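Sporulation inhibitor of replication protein SirA (Bacillus subtilis, PDB 4TPS) inhibits initiation of DNA replication during sporulation by acting on the initiator DnaA, preventing overinitiation and enforcing diploidy. Local coordinates at residues 61-64 against 65-68. Numbering follows the deposited sequence.
Sequences PIPI and LHMH
Pro63 O accepts the backbone N-H of Met67 at 2.9 Å, the first turn of helix 64-75 closing on the residue at its N-cap. One residue on, Ile64 O takes His68 N in a bond that is nearly straight at the hydrogen, with an N-H...O angle of 163°. Ahead of these bonds the chain comes out of strand 59-60 through an extended Pro-Ile-Pro run and bends in an inverse gamma turn centred on Pro63. The Pro63 carbonyl starts the i to i+4 pattern, as an N-cap carbonyl does; its ring, however, offers no side-chain acceptor to the N-H groups of the first turn.

The side chains leave this turn in different directions. Met67 passes the Pro63 carbonyl, its CG 3.4 Å from Pro63 O, and that same CG meets Ile62 CG2 at 4.1 Å. This CG is anti to the carbonyl carbon of Met67 (chi1 -76°), and further bends at chi2 and chi3 lead the thioether end away, against Phe100 and Met102 of strand 96-103 and Val124, Leu125 and Val128 of helix 116-128. On another side of the turn, Pro63 CB rests 4.0 Å from His66 CB, and Pro63 CG approaches the rim of the His66 ring, close to the ring plane. The Ile64 and His68 side chains leave the helix alongside each other in a common direction. Ile64 CG2, anti to the backbone N, lies 3.6 Å from His68 NE2, while ND1 is hydrogen-bonded to Tyr87 OH. A leucine in place of His68 would probably leave the Tyr87 hydroxyl without this partner.

The chemistry here divides the labour: backbone bonds start the helix, Met67 packs the buried side of the turn against strand 96-103 and helix 116-128, and His68 adds a polar tie to strand 86-90.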
# COMPACT_ATOMS: atom_id res chain seq x y z
N PRO A 61 1.57 9.78 3.59
CA PRO A 61 2.70 10.16 4.46
C PRO A 61 2.21 10.26 5.93
O PRO A 61 1.08 10.73 6.20
CB PRO A 61 3.14 11.52 3.94
CG PRO A 61 2.39 11.79 2.73
CD PRO A 61 1.26 10.81 2.58
N ILE A 62 3.07 9.87 6.85
CA ILE A 62 2.71 10.04 8.27
C ILE A 62 2.71 11.57 8.58
O ILE A 62 3.58 12.25 8.15
CB ILE A 62 3.73 9.28 9.16
CG1 ILE A 62 3.80 7.77 8.82
CG2 ILE A 62 3.43 9.50 10.63
CD1 ILE A 62 2.46 7.02 8.84
N PRO A 63 1.70 12.10 9.31
CA PRO A 63 1.69 13.56 9.59
C PRO A 63 2.58 13.83 10.79
O PRO A 63 2.14 13.75 11.93
CB PRO A 63 0.19 13.87 9.84
CG PRO A 63 -0.34 12.55 10.35
CD PRO A 63 0.44 11.44 9.69
N ILE A 64 3.87 14.05 10.51
CA ILE A 64 4.90 13.98 11.56
C ILE A 64 4.65 15.01 12.67
O ILE A 64 4.68 14.69 13.88
CB ILE A 64 6.31 14.16 10.98
CG1 ILE A 64 6.65 13.04 9.94
CG2 ILE A 64 7.35 14.17 12.11
CD1 ILE A 64 6.76 11.66 10.50
N LEU A 65 4.47 16.27 12.29
CA LEU A 65 4.30 17.30 13.31
C LEU A 65 3.03 17.06 14.18
O LEU A 65 3.08 17.17 15.42
CB LEU A 65 4.31 18.69 12.71
CG LEU A 65 4.05 19.82 13.73
CD1 LEU A 65 5.11 19.84 14.81
CD2 LEU A 65 3.95 21.20 13.08
N HIS A 66 1.94 16.66 13.54
CA HIS A 66 0.71 16.31 14.23
C HIS A 66 0.98 15.17 15.23
O HIS A 66 0.56 15.22 16.37
CB HIS A 66 -0.35 15.94 13.19
CG HIS A 66 -1.73 15.72 13.73
ND1 HIS A 66 -2.30 16.49 14.72
CD2 HIS A 66 -2.67 14.82 13.37
CE1 HIS A 66 -3.51 16.04 14.97
NE2 HIS A 66 -3.78 15.04 14.16
N MET A 67 1.71 14.16 14.78
CA MET A 67 2.05 13.01 15.67
C MET A 67 2.86 13.50 16.86
O MET A 67 2.61 13.07 17.98
CB MET A 67 2.76 11.92 14.90
CG MET A 67 1.88 11.08 14.03
SD MET A 67 0.45 10.39 14.91
CE MET A 67 1.29 9.56 16.19
N HIS A 68 3.89 14.33 16.61
CA HIS A 68 4.73 14.81 17.68
C HIS A 68 3.87 15.50 18.75
O HIS A 68 4.04 15.26 19.95
CB HIS A 68 5.75 15.82 17.22
CG HIS A 68 6.95 15.25 16.58
ND1 HIS A 68 7.78 14.37 17.23
CD2 HIS A 68 7.55 15.54 15.40
CE1 HIS A 68 8.82 14.09 16.45
NE2 HIS A 68 8.70 14.79 15.35